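Local coordinates for putative ABC transporter, ATP-binding protein ComA (Streptococcus mutans, PDB 3K8U), which is a putative ATP-binding protein of an ABC transporter, represented by its C39-family peptidase domain, which has a papain-like fold, at residues H5-V9 and Y98-G102; Y37-K43 and E56-L61; D71-F75 and F127-W131. One frame throughout, in Å; residues are numbered along the deposited sequence.

In the fold
The C39 peptidase domain pairs a helical part near the N-terminus with an antiparallel sheet, and the three contacts sample each part and the seam between them. Contact 1 lays the N-terminal residues 5-9 on strand 93-104, while contact 2, nested in the chain between those two segments, joins helices 35-41 and 51-60; their centres are 19 Å apart and their nearest atoms about 7 Å. Contact 3 lies on the other side of the chain's centre from contact 2, about 26 Å away between centres. It does touch contact 1: Tyr98 OH lies 2.7 Å from Glu130 OE2, probably hydrogen-bonded, and Val100 packs on Phe75.

Contact 1 (H5-V9 and Y98-G102); sequences HYKLV and YVVYG
Tyr6 and Tyr101 carry most of this contact, in which the irregular N-terminal chain of a papain-like domain lies against strand 93-104 of the antiparallel sheet. Tyr101 sits in a classic beta bulge, where it and Gly102 both face Ile109 of the neighbouring strand. The methylene of Tyr6 forms a CH-pi contact, its CB 3.7 Å from the centroid of the Tyr101 ring and nearly on the ring normal. The opposite face of that ring takes Val99 CG1 from its own strand, set off toward the rim. The two tyrosines run past each other in opposite directions, with ring planes at 35°, and Tyr6 CD2 comes within 3.4 Å of Tyr101 CB. With CG anti to the carbonyl carbon (chi1 -59°), Tyr101 extends its phenol back along Tyr6 toward residues 7 and 8. Leu8 crosses the phenol end at about a right angle, its CB 3.3 Å from Tyr101 OH, and its other neighbours include Ser24 of helix 17-28. One side-chain to backbone bond ties the strand to the N-terminal chain: Tyr101 OH donates to Lys7 O at 2.6 Å, coming from above the carbonyl plane, 52° out of it.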
ATOM      1  N   HIS A   5      -0.220  -2.445  16.669  1.00 46.51           N
ATOM      2  CA  HIS A   5      -1.314  -3.193  15.981  1.00 45.43           C
ATOM      3  C   HIS A   5      -1.125  -3.171  14.469  1.00 43.80           C
ATOM      4  O   HIS A   5      -1.330  -4.177  13.789  1.00 44.44           O
ATOM      5  CB  HIS A   5      -2.677  -2.576  16.317  1.00 47.90           C
ATOM      6  CG  HIS A   5      -3.038  -2.647  17.769  1.00 50.38           C
ATOM      7  ND1 HIS A   5      -2.922  -3.802  18.512  1.00 50.97           N
ATOM      8  CD2 HIS A   5      -3.532  -1.707  18.609  1.00 51.13           C
ATOM      9  CE1 HIS A   5      -3.329  -3.572  19.747  1.00 51.83           C
ATOM     10  NE2 HIS A   5      -3.706  -2.308  19.833  1.00 52.16           N
ATOM     11  N   TYR A   6      -0.740  -2.009  13.951  1.00 40.25           N
ATOM     12  CA  TYR A   6      -0.545  -1.830  12.519  1.00 36.92           C
ATOM     13  C   TYR A   6       0.919  -1.940  12.117  1.00 35.16           C
ATOM     14  O   TYR A   6       1.737  -1.073  12.432  1.00 35.01           O
ATOM     15  CB  TYR A   6      -1.143  -0.490  12.089  1.00 34.67           C
ATOM     16  CG  TYR A   6      -2.571  -0.329  12.559  1.00 33.94           C
ATOM     17  CD1 TYR A   6      -2.927   0.698  13.429  1.00 35.40           C
ATOM     18  CD2 TYR A   6      -3.555  -1.240  12.177  1.00 34.42           C
ATOM     19  CE1 TYR A   6      -4.231   0.811  13.912  1.00 36.26           C
ATOM     20  CE2 TYR A   6      -4.856  -1.137  12.651  1.00 35.39           C
ATOM     21  CZ  TYR A   6      -5.188  -0.111  13.519  1.00 36.22           C
ATOM     22  OH  TYR A   6      -6.472  -0.017  14.003  1.00 38.09           O
ATOM     23  N   LYS A   7       1.238  -3.024  11.420  1.00 32.72           N
ATOM     24  CA  LYS A   7       2.601  -3.278  10.977  1.00 31.55           C
ATOM     25  C   LYS A   7       2.938  -2.578   9.668  1.00 29.99           C
ATOM     26  O   LYS A   7       2.204  -2.667   8.681  1.00 29.67           O
ATOM     27  CB  LYS A   7       2.850  -4.785  10.884  1.00 34.51           C
ATOM     28  CG  LYS A   7       2.881  -5.464  12.254  1.00 37.86           C
ATOM     29  CD  LYS A   7       2.957  -6.982  12.162  1.00 41.42           C
ATOM     30  CE  LYS A   7       1.633  -7.581  11.721  1.00 42.86           C
ATOM     31  NZ  LYS A   7       1.650  -9.072  11.765  1.00 46.67           N
ATOM     32  N   LEU A   8       4.040  -1.838   9.687  1.00 25.24           N
ATOM     33  CA  LEU A   8       4.496  -1.113   8.514  1.00 22.73           C
ATOM     34  C   LEU A   8       5.999  -1.227   8.347  1.00 22.66           C
ATOM     35  O   LEU A   8       6.760  -0.962   9.283  1.00 22.05           O
ATOM     36  CB  LEU A   8       4.129   0.369   8.616  1.00 21.62           C
ATOM     37  CG  LEU A   8       4.735   1.264   7.525  1.00 22.21           C
ATOM     38  CD1 LEU A   8       3.976   1.113   6.212  1.00 20.25           C
ATOM     39  CD2 LEU A   8       4.703   2.691   7.973  1.00 23.53           C
ATOM     40  N   VAL A   9       6.415  -1.642   7.158  1.00 20.60           N
ATOM     41  CA  VAL A   9       7.827  -1.748   6.832  1.00 20.46           C
ATOM     42  C   VAL A   9       8.133  -0.461   6.070  1.00 20.54           C
ATOM     43  O   VAL A   9       7.623  -0.248   4.966  1.00 20.16           O
ATOM     44  CB  VAL A   9       8.120  -2.974   5.937  1.00 21.08           C
ATOM     45  CG1 VAL A   9       9.599  -3.010   5.567  1.00 21.93           C
ATOM     46  CG2 VAL A   9       7.731  -4.262   6.659  1.00 21.99           C
ATOM     47  N   TYR A  98       0.316   3.815  -0.117  1.00 11.66           N
ATOM     48  CA  TYR A  98       0.073   3.734   1.322  1.00 11.16           C
ATOM     49  C   TYR A  98      -0.566   2.385   1.580  1.00 12.49           C
ATOM     50  O   TYR A  98      -1.103   1.743   0.670  1.00 11.64           O
ATOM     51  CB  TYR A  98      -0.994   4.728   1.800  1.00 11.98           C
ATOM     52  CG  TYR A  98      -0.689   6.203   1.771  1.00 11.18           C
ATOM     53  CD1 TYR A  98       0.617   6.685   1.754  1.00 11.87           C
ATOM     54  CD2 TYR A  98      -1.736   7.126   1.800  1.00 11.26           C
ATOM     55  CE1 TYR A  98       0.872   8.057   1.768  1.00 11.55           C
ATOM     56  CE2 TYR A  98      -1.496   8.491   1.813  1.00 11.94           C
ATOM     57  CZ  TYR A  98      -0.195   8.953   1.799  1.00 14.58           C
ATOM     58  OH  TYR A  98       0.024  10.308   1.818  1.00 15.15           O
ATOM     59  N   VAL A  99      -0.509   1.967   2.836  1.00 13.26           N
ATOM     60  CA  VAL A  99      -1.197   0.767   3.266  1.00 13.15           C
ATOM     61  C   VAL A  99      -2.387   1.384   4.009  1.00 14.18           C
ATOM     62  O   VAL A  99      -2.236   2.428   4.650  1.00 12.25           O
ATOM     63  CB  VAL A  99      -0.371  -0.058   4.275  1.00 13.89           C
ATOM     64  CG1 VAL A  99      -1.211  -1.213   4.802  1.00 14.18           C
ATOM     65  CG2 VAL A  99       0.900  -0.591   3.615  1.00 12.06           C
ATOM     66  N   VAL A 100      -3.584   0.828   3.837  1.00 12.15           N
ATOM     67  CA  VAL A 100      -4.741   1.348   4.555  1.00 12.86           C
ATOM     68  C   VAL A 100      -5.125   0.283   5.577  1.00 12.90           C
ATOM     69  O   VAL A 100      -5.418  -0.855   5.217  1.00 12.86           O
ATOM     70  CB  VAL A 100      -5.933   1.676   3.616  1.00 13.37           C
ATOM     71  CG1 VAL A 100      -7.104   2.215   4.434  1.00 15.12           C
ATOM     72  CG2 VAL A 100      -5.515   2.717   2.594  1.00 13.58           C
ATOM     73  N   TYR A 101      -5.079   0.658   6.852  1.00 14.91           N
ATOM     74  CA  TYR A 101      -5.369  -0.260   7.953  1.00 16.39           C
ATOM     75  C   TYR A 101      -6.792  -0.217   8.480  1.00 18.62           C
ATOM     76  O   TYR A 101      -7.275  -1.197   9.045  1.00 19.04           O
ATOM     77  CB  TYR A 101      -4.420   0.014   9.115  1.00 18.28           C
ATOM     78  CG  TYR A 101      -2.964  -0.130   8.763  1.00 19.14           C
ATOM     79  CD1 TYR A 101      -2.385  -1.388   8.605  1.00 19.18           C
ATOM     80  CD2 TYR A 101      -2.164   0.996   8.588  1.00 20.55           C
ATOM     81  CE1 TYR A 101      -1.038  -1.519   8.278  1.00 19.20           C
ATOM     82  CE2 TYR A 101      -0.826   0.878   8.263  1.00 20.80           C
ATOM     83  CZ  TYR A 101      -0.268  -0.375   8.109  1.00 19.06           C
ATOM     84  OH  TYR A 101       1.057  -0.475   7.766  1.00 22.97           O
ATOM     85  N   GLY A 102      -7.445   0.929   8.337  1.00 18.77           N
ATOM     86  CA  GLY A 102      -8.804   1.048   8.823  1.00 23.64           C
ATOM     87  C   GLY A 102      -9.336   2.455   8.721  1.00 27.03           C
ATOM     88  O   GLY A 102      -8.719   3.326   8.105  1.00 23.17           O
TER

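Contact 2 (Y37-K43 and E56-L61); sequences YLRELSK and EAAKKL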
ATOM      1  N   TYR A  37      14.697  -7.907  -1.579  1.00 15.65           N
ATOM      2  CA  TYR A  37      14.119  -9.060  -2.266  1.00 16.93           C
ATOM      3  C   TYR A  37      12.872  -8.670  -3.062  1.00 17.59           C
ATOM      4  O   TYR A  37      12.730  -9.043  -4.228  1.00 16.71           O
ATOM      5  CB  TYR A  37      13.771 -10.147  -1.248  1.00 19.48           C
ATOM      6  CG  TYR A  37      13.116 -11.385  -1.819  1.00 22.91           C
ATOM      7  CD1 TYR A  37      13.822 -12.254  -2.649  1.00 27.27           C
ATOM      8  CD2 TYR A  37      11.797 -11.707  -1.498  1.00 24.83           C
ATOM      9  CE1 TYR A  37      13.234 -13.417  -3.142  1.00 28.61           C
ATOM     10  CE2 TYR A  37      11.198 -12.864  -1.986  1.00 26.77           C
ATOM     11  CZ  TYR A  37      11.921 -13.714  -2.804  1.00 30.01           C
ATOM     12  OH  TYR A  37      11.334 -14.862  -3.283  1.00 31.92           O
ATOM     13  N   LEU A  38      11.974  -7.920  -2.430  1.00 16.86           N
ATOM     14  CA  LEU A  38      10.742  -7.496  -3.093  1.00 17.52           C
ATOM     15  C   LEU A  38      11.000  -6.482  -4.198  1.00 17.15           C
ATOM     16  O   LEU A  38      10.260  -6.426  -5.180  1.00 19.83           O
ATOM     17  CB  LEU A  38       9.734  -6.951  -2.076  1.00 16.03           C
ATOM     18  CG  LEU A  38       9.246  -7.988  -1.061  1.00 18.90           C
ATOM     19  CD1 LEU A  38       8.229  -7.360  -0.130  1.00 18.58           C
ATOM     20  CD2 LEU A  38       8.634  -9.176  -1.790  1.00 18.66           C
ATOM     21  N   ARG A  39      12.067  -5.702  -4.053  1.00 16.38           N
ATOM     22  CA  ARG A  39      12.436  -4.710  -5.059  1.00 17.11           C
ATOM     23  C   ARG A  39      12.744  -5.448  -6.359  1.00 18.89           C
ATOM     24  O   ARG A  39      12.340  -5.022  -7.445  1.00 17.23           O
ATOM     25  CB  ARG A  39      13.673  -3.927  -4.608  1.00 17.15           C
ATOM     26  CG  ARG A  39      14.066  -2.778  -5.534  1.00 17.38           C
ATOM     27  CD  ARG A  39      15.449  -2.229  -5.196  1.00 18.33           C
ATOM     28  NE  ARG A  39      15.530  -1.736  -3.822  1.00 19.44           N
ATOM     29  CZ  ARG A  39      16.390  -2.183  -2.911  1.00 20.17           C
ATOM     30  NH1 ARG A  39      17.255  -3.145  -3.215  1.00 18.51           N
ATOM     31  NH2 ARG A  39      16.404  -1.647  -1.701  1.00 17.46           N
ATOM     32  N   GLU A  40      13.457  -6.565  -6.233  1.00 19.35           N
ATOM     33  CA  GLU A  40      13.822  -7.386  -7.383  1.00 22.90           C
ATOM     34  C   GLU A  40      12.603  -8.103  -7.976  1.00 23.49           C
ATOM     35  O   GLU A  40      12.410  -8.104  -9.194  1.00 24.06           O
ATOM     36  CB  GLU A  40      14.910  -8.393  -6.983  1.00 25.31           C
ATOM     37  CG  GLU A  40      15.275  -9.429  -8.051  1.00 31.99           C
ATOM     38  CD  GLU A  40      15.721  -8.817  -9.371  1.00 36.57           C
ATOM     39  OE1 GLU A  40      16.295  -7.704  -9.369  1.00 37.51           O
ATOM     40  OE2 GLU A  40      15.502  -9.461 -10.420  1.00 40.35           O
ATOM     41  N   LEU A  41      11.767  -8.670  -7.108  1.00 23.33           N
ATOM     42  CA  LEU A  41      10.564  -9.385  -7.537  1.00 24.67           C
ATOM     43  C   LEU A  41       9.525  -8.504  -8.223  1.00 24.88           C
ATOM     44  O   LEU A  41       8.782  -8.975  -9.089  1.00 24.25           O
ATOM     45  CB  LEU A  41       9.910 -10.090  -6.350  1.00 25.98           C
ATOM     46  CG  LEU A  41      10.128 -11.596  -6.201  1.00 31.06           C
ATOM     47  CD1 LEU A  41      11.609 -11.905  -6.058  1.00 31.75           C
ATOM     48  CD2 LEU A  41       9.345 -12.101  -4.998  1.00 30.01           C
ATOM     49  N   SER A  42       9.456  -7.239  -7.821  1.00 23.25           N
ATOM     50  CA  SER A  42       8.493  -6.300  -8.396  1.00 24.46           C
ATOM     51  C   SER A  42       9.042  -5.498  -9.575  1.00 25.04           C
ATOM     52  O   SER A  42       8.357  -4.620 -10.102  1.00 25.10           O
ATOM     53  CB  SER A  42       7.983  -5.343  -7.315  1.00 23.96           C
ATOM     54  OG  SER A  42       9.045  -4.579  -6.775  1.00 22.11           O
ATOM     55  N   LYS A  43      10.282  -5.790  -9.973  1.00 26.09           N
ATOM     56  CA  LYS A  43      10.939  -5.100 -11.086  1.00 28.67           C
ATOM     57  C   LYS A  43      11.041  -3.589 -10.851  1.00 28.43           C
ATOM     58  O   LYS A  43      10.955  -2.787 -11.788  1.00 27.87           O
ATOM     59  CB  LYS A  43      10.210  -5.397 -12.406  1.00 30.99           C
ATOM     60  CG  LYS A  43      10.274  -6.864 -12.826  1.00 35.57           C
ATOM     61  CD  LYS A  43       9.495  -7.115 -14.112  1.00 39.90           C
ATOM     62  CE  LYS A  43       9.709  -8.534 -14.628  1.00 42.08           C
ATOM     63  NZ  LYS A  43       9.320  -9.574 -13.630  1.00 44.37           N
ATOM     64  N   GLU A  56       2.371  -8.403  -9.583  1.00 28.56           N
ATOM     65  CA  GLU A  56       3.183  -9.529 -10.040  1.00 30.09           C
ATOM     66  C   GLU A  56       3.993 -10.130  -8.900  1.00 29.76           C
ATOM     67  O   GLU A  56       4.061 -11.353  -8.755  1.00 29.11           O
ATOM     68  CB  GLU A  56       4.125  -9.099 -11.169  1.00 33.53           C
ATOM     69  CG  GLU A  56       3.419  -8.747 -12.470  1.00 39.87           C
ATOM     70  CD  GLU A  56       4.380  -8.356 -13.582  1.00 43.98           C
ATOM     71  OE1 GLU A  56       5.355  -7.617 -13.313  1.00 46.27           O
ATOM     72  OE2 GLU A  56       4.154  -8.788 -14.732  1.00 46.11           O
ATOM     73  N   ALA A  57       4.597  -9.266  -8.089  1.00 27.50           N
ATOM     74  CA  ALA A  57       5.398  -9.710  -6.955  1.00 26.99           C
ATOM     75  C   ALA A  57       4.531 -10.450  -5.942  1.00 26.41           C
ATOM     76  O   ALA A  57       4.894 -11.532  -5.480  1.00 25.69           O
ATOM     77  CB  ALA A  57       6.092  -8.525  -6.301  1.00 24.53           C
ATOM     78  N   ALA A  58       3.369  -9.879  -5.628  1.00 26.81           N
ATOM     79  CA  ALA A  58       2.442 -10.482  -4.676  1.00 27.49           C
ATOM     80  C   ALA A  58       2.019 -11.886  -5.116  1.00 29.06           C
ATOM     81  O   ALA A  58       1.914 -12.793  -4.289  1.00 27.83           O
ATOM     82  CB  ALA A  58       1.219  -9.595  -4.500  1.00 27.72           C
ATOM     83  N   LYS A  59       1.778 -12.055  -6.416  1.00 30.63           N
ATOM     84  CA  LYS A  59       1.375 -13.348  -6.970  1.00 34.75           C
ATOM     85  C   LYS A  59       2.501 -14.374  -6.853  1.00 35.94           C
ATOM     86  O   LYS A  59       2.250 -15.557  -6.616  1.00 37.72           O
ATOM     87  CB  LYS A  59       0.942 -13.204  -8.433  1.00 36.01           C
ATOM     88  CG  LYS A  59      -0.414 -12.534  -8.623  1.00 39.22           C
ATOM     89  CD  LYS A  59      -0.814 -12.505 -10.093  1.00 41.87           C
ATOM     90  CE  LYS A  59      -2.189 -11.878 -10.296  1.00 43.86           C
ATOM     91  NZ  LYS A  59      -3.289 -12.665  -9.658  1.00 46.15           N
ATOM     92  N   LYS A  60       3.739 -13.917  -7.021  1.00 37.91           N
ATOM     93  CA  LYS A  60       4.906 -14.788  -6.906  1.00 38.32           C
ATOM     94  C   LYS A  60       5.086 -15.200  -5.447  1.00 37.79           C
ATOM     95  O   LYS A  60       5.703 -16.224  -5.154  1.00 39.63           O
ATOM     96  CB  LYS A  60       6.171 -14.074  -7.393  1.00 39.63           C
ATOM     97  CG  LYS A  60       6.200 -13.744  -8.877  1.00 41.22           C
ATOM     98  CD  LYS A  60       7.457 -12.957  -9.214  1.00 43.83           C
ATOM     99  CE  LYS A  60       7.496 -12.531 -10.673  1.00 45.79           C
ATOM    100  NZ  LYS A  60       8.687 -11.673 -10.956  1.00 47.54           N
ATOM    101  N   LEU A  61       4.558 -14.387  -4.535  1.00 36.31           N
ATOM    102  CA  LEU A  61       4.647 -14.666  -3.107  1.00 35.52           C
ATOM    103  C   LEU A  61       3.536 -15.609  -2.648  1.00 35.72           C
ATOM    104  O   LEU A  61       3.474 -15.975  -1.476  1.00 36.61           O
ATOM    105  CB  LEU A  61       4.581 -13.371  -2.298  1.00 34.72           C
ATOM    106  CG  LEU A  61       5.688 -12.331  -2.474  1.00 34.04           C
ATOM    107  CD1 LEU A  61       5.376 -11.123  -1.607  1.00 33.13           C
ATOM    108  CD2 LEU A  61       7.040 -12.922  -2.102  1.00 32.75           C
TER
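Leu41 and Ala57 meet through their beta carbons, Leu41 CB lying 4.1 Å from Ala57 CB. The alanine methyl also receives Ser42, whose CB approaches it to 3.8 Å, and the CA atoms of Ser42 and Ala57 are 4.8 Å apart. Leu61 reaches across with both branches: CD1 touches Leu38 CD2 at 3.8 Å, the two side chains crossing at about a right angle, while CD2 meets Leu41 CD2. Leu61 CD2 also lies at the edge of the Tyr37 ring, near its plane, and Leu41 CD1 covers one face of that ring off centre. Polar contact is made by Lys60, whose chain, extended beyond CG, carries NZ to Leu41 O at 3.3 Å; the ammonium lies in the carbonyl plane, on a lone pair. Lys43 comes in at about a right angle, its NZ 3.5 Å from Lys60 NZ, a close approach of like charges that Glu56 may ease, although its OE1 remains 4.4 Å from Lys43 NZ.

This is a helix-to-helix contact within the helical part of the papain-like fold, made by the C-terminal ends of helices 35-41 and 51-60. The first ends in a Schellman motif with Lys43 at positive phi, and this turn brings the lysine round toward helix 51-60. One turn back, Leu38 O accepts both Ser42 N and Ser42 OG, which approach from opposite faces of its plane; a chi1 of 61° sets OG between the backbone N and the carbonyl carbon, turned back to Leu38 O at 2.7 Å. Behind the interface, Leu22 of helix 17-28 touches both Leu38 and Ala57.

Contact 3 (D71-F75 and F127-W131); sequences DMTLF and FQSEW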
ATOM      1  N   ASP A  71     -13.763   4.526  -5.045  1.00 18.58           N
ATOM      2  CA  ASP A  71     -13.971   5.895  -4.593  1.00 18.95           C
ATOM      3  C   ASP A  71     -14.111   5.860  -3.069  1.00 16.58           C
ATOM      4  O   ASP A  71     -14.060   4.789  -2.464  1.00 15.29           O
ATOM      5  CB  ASP A  71     -15.198   6.523  -5.269  1.00 24.59           C
ATOM      6  CG  ASP A  71     -16.456   5.695  -5.094  1.00 28.93           C
ATOM      7  OD1 ASP A  71     -16.849   5.452  -3.939  1.00 29.21           O
ATOM      8  OD2 ASP A  71     -17.050   5.281  -6.112  1.00 31.16           O
ATOM      9  N   MET A  72     -14.336   7.012  -2.451  1.00 15.80           N
ATOM     10  CA  MET A  72     -14.431   7.064  -0.994  1.00 16.97           C
ATOM     11  C   MET A  72     -15.568   6.298  -0.308  1.00 16.96           C
ATOM     12  O   MET A  72     -15.488   6.038   0.892  1.00 15.72           O
ATOM     13  CB  MET A  72     -14.364   8.511  -0.502  1.00 15.65           C
ATOM     14  CG  MET A  72     -13.031   9.200  -0.805  1.00 18.86           C
ATOM     15  SD  MET A  72     -11.578   8.407  -0.049  1.00 17.78           S
ATOM     16  CE  MET A  72     -11.803   8.861   1.670  1.00 18.56           C
ATOM     17  N   THR A  73     -16.595   5.890  -1.054  1.00 18.18           N
ATOM     18  CA  THR A  73     -17.700   5.134  -0.454  1.00 17.37           C
ATOM     19  C   THR A  73     -17.195   3.766  -0.010  1.00 17.39           C
ATOM     20  O   THR A  73     -17.833   3.075   0.781  1.00 15.73           O
ATOM     21  CB  THR A  73     -18.880   4.925  -1.431  1.00 20.15           C
ATOM     22  OG1 THR A  73     -18.476   4.052  -2.491  1.00 20.36           O
ATOM     23  CG2 THR A  73     -19.353   6.251  -2.000  1.00 20.62           C
ATOM     24  N   LEU A  74     -16.031   3.381  -0.530  1.00 17.89           N
ATOM     25  CA  LEU A  74     -15.407   2.115  -0.182  1.00 16.97           C
ATOM     26  C   LEU A  74     -15.279   1.993   1.335  1.00 16.52           C
ATOM     27  O   LEU A  74     -15.539   0.937   1.908  1.00 16.07           O
ATOM     28  CB  LEU A  74     -14.014   2.047  -0.819  1.00 17.84           C
ATOM     29  CG  LEU A  74     -13.187   0.786  -0.595  1.00 18.20           C
ATOM     30  CD1 LEU A  74     -13.857  -0.400  -1.293  1.00 15.71           C
ATOM     31  CD2 LEU A  74     -11.773   1.001  -1.122  1.00 16.75           C
ATOM     32  N   PHE A  75     -14.950   3.104   1.987  1.00 17.09           N
ATOM     33  CA  PHE A  75     -14.764   3.115   3.431  1.00 17.89           C
ATOM     34  C   PHE A  75     -16.036   3.061   4.275  1.00 20.08           C
ATOM     35  O   PHE A  75     -15.971   2.899   5.498  1.00 19.97           O
ATOM     36  CB  PHE A  75     -13.851   4.285   3.819  1.00 18.92           C
ATOM     37  CG  PHE A  75     -12.534   4.262   3.100  1.00 16.71           C
ATOM     38  CD1 PHE A  75     -11.566   3.312   3.431  1.00 18.50           C
ATOM     39  CD2 PHE A  75     -12.286   5.128   2.040  1.00 15.13           C
ATOM     40  CE1 PHE A  75     -10.378   3.223   2.713  1.00 16.79           C
ATOM     41  CE2 PHE A  75     -11.099   5.047   1.314  1.00 16.23           C
ATOM     42  CZ  PHE A  75     -10.141   4.088   1.652  1.00 17.45           C
ATOM     43  N   PHE A 127      -6.927  12.468   2.090  1.00 13.61           N
ATOM     44  CA  PHE A 127      -6.699  11.215   1.383  1.00 14.03           C
ATOM     45  C   PHE A 127      -7.364  11.235   0.003  1.00 14.54           C
ATOM     46  O   PHE A 127      -6.748  10.872  -0.999  1.00 11.82           O
ATOM     47  CB  PHE A 127      -7.237  10.046   2.198  1.00 15.23           C
ATOM     48  CG  PHE A 127      -7.025   8.714   1.549  1.00 14.31           C
ATOM     49  CD1 PHE A 127      -5.786   8.087   1.617  1.00 18.02           C
ATOM     50  CD2 PHE A 127      -8.062   8.084   0.868  1.00 15.05           C
ATOM     51  CE1 PHE A 127      -5.582   6.848   1.014  1.00 17.63           C
ATOM     52  CE2 PHE A 127      -7.868   6.851   0.264  1.00 13.17           C
ATOM     53  CZ  PHE A 127      -6.627   6.231   0.336  1.00 16.33           C
ATOM     54  N   GLN A 128      -8.626  11.649  -0.031  1.00 13.82           N
ATOM     55  CA  GLN A 128      -9.386  11.734  -1.281  1.00 14.48           C
ATOM     56  C   GLN A 128      -8.660  12.605  -2.317  1.00 14.32           C
ATOM     57  O   GLN A 128      -8.687  12.315  -3.516  1.00 14.75           O
ATOM     58  CB  GLN A 128     -10.780  12.295  -0.984  1.00 13.70           C
ATOM     59  CG  GLN A 128     -11.731  12.335  -2.173  1.00 15.57           C
ATOM     60  CD  GLN A 128     -13.140  12.718  -1.758  1.00 15.65           C
ATOM     61  OE1 GLN A 128     -14.095  11.993  -2.032  1.00 17.64           O
ATOM     62  NE2 GLN A 128     -13.272  13.846  -1.073  1.00 13.52           N
ATOM     63  N   SER A 129      -7.981  13.653  -1.851  1.00 16.46           N
ATOM     64  CA  SER A 129      -7.248  14.545  -2.748  1.00 16.23           C
ATOM     65  C   SER A 129      -6.018  13.899  -3.395  1.00 15.39           C
ATOM     66  O   SER A 129      -5.678  14.222  -4.531  1.00 15.85           O
ATOM     67  CB  SER A 129      -6.829  15.827  -2.017  1.00 20.83           C
ATOM     68  OG  SER A 129      -7.959  16.548  -1.553  1.00 26.84           O
ATOM     69  N   GLU A 130      -5.362  12.985  -2.682  1.00 13.90           N
ATOM     70  CA  GLU A 130      -4.156  12.315  -3.187  1.00 14.35           C
ATOM     71  C   GLU A 130      -4.402  10.988  -3.911  1.00 12.26           C
ATOM     72  O   GLU A 130      -3.644  10.609  -4.805  1.00 12.72           O
ATOM     73  CB  GLU A 130      -3.190  12.023  -2.028  1.00 16.17           C
ATOM     74  CG  GLU A 130      -2.767  13.223  -1.195  1.00 21.90           C
ATOM     75  CD  GLU A 130      -1.870  12.837  -0.018  1.00 24.71           C
ATOM     76  OE1 GLU A 130      -1.276  13.751   0.589  1.00 26.97           O
ATOM     77  OE2 GLU A 130      -1.762  11.630   0.307  1.00 21.53           O
ATOM     78  N   TRP A 131      -5.441  10.273  -3.491  1.00  9.83           N
ATOM     79  CA  TRP A 131      -5.780   8.952  -4.036  1.00  9.87           C
ATOM     80  C   TRP A 131      -6.249   8.922  -5.493  1.00 10.81           C
ATOM     81  O   TRP A 131      -7.159   9.661  -5.884  1.00 11.78           O
ATOM     82  CB  TRP A 131      -6.836   8.314  -3.125  1.00  9.51           C
ATOM     83  CG  TRP A 131      -7.177   6.868  -3.390  1.00  9.44           C
ATOM     84  CD1 TRP A 131      -6.330   5.873  -3.797  1.00 10.61           C
ATOM     85  CD2 TRP A 131      -8.443   6.251  -3.168  1.00 11.40           C
ATOM     86  NE1 TRP A 131      -6.995   4.666  -3.827  1.00  9.34           N
ATOM     87  CE2 TRP A 131      -8.295   4.874  -3.445  1.00 10.40           C
ATOM     88  CE3 TRP A 131      -9.695   6.730  -2.751  1.00 12.27           C
ATOM     89  CZ2 TRP A 131      -9.352   3.970  -3.317  1.00 13.14           C
ATOM     90  CZ3 TRP A 131     -10.742   5.831  -2.622  1.00 15.73           C
ATOM     91  CH2 TRP A 131     -10.563   4.463  -2.904  1.00 13.35           C
TER
HETATM   92  O   HOH W   1     -14.205   9.945  -3.982  1.00 13.83           O
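Met72 points its sulfur at two aromatic side chains, Phe127 and Trp131, in a pair of Met-aromatic contacts. They join the 3-10 segment that begins at Met72 to the end of helix 124-130 beside the antiparallel sheet of the papain-like domain. The sulfur lies in the plane of the Phe127 ring, at its edge, with SD 3.6 Å from Phe127 CD2. Toward the indole the approach is oblique instead, SD being 3.7 Å from Trp131 CE3. Bends at chi2 and chi3 fold the methionine so that its methyl also reaches Phe127.

Phe75, Phe127 and Trp131 form an aromatic cluster. The Phe75 and Phe127 planes stand at 83°, yet the pairing is oblique, with Phe75 CZ 3.8 Å from Phe127 CE2. Phe75 and Trp131 slide past each other in opposite directions, their planes at 53°. Phe127 CE2 also lies over one face of the indole, toward its rim, and Phe84 and Leu108 of the sheet pack against Phe75. At the far end of the indole, Asp71 O sits at the edge in plane, while Leu74 CD2 meets Trp131 CH2 at 4.1 Å.

An Asx turn shapes the start of the 3-10 segment: Asp71 OD1 takes Thr73 N on its anti lone pair and Thr73 OG1 on its syn one. Gln128 flanks Met72, its OE1 3.2 Å from Met72 CG. A water donates to Gln128 OE1 at 2.8 Å and accepts a weak bond from Met72 N.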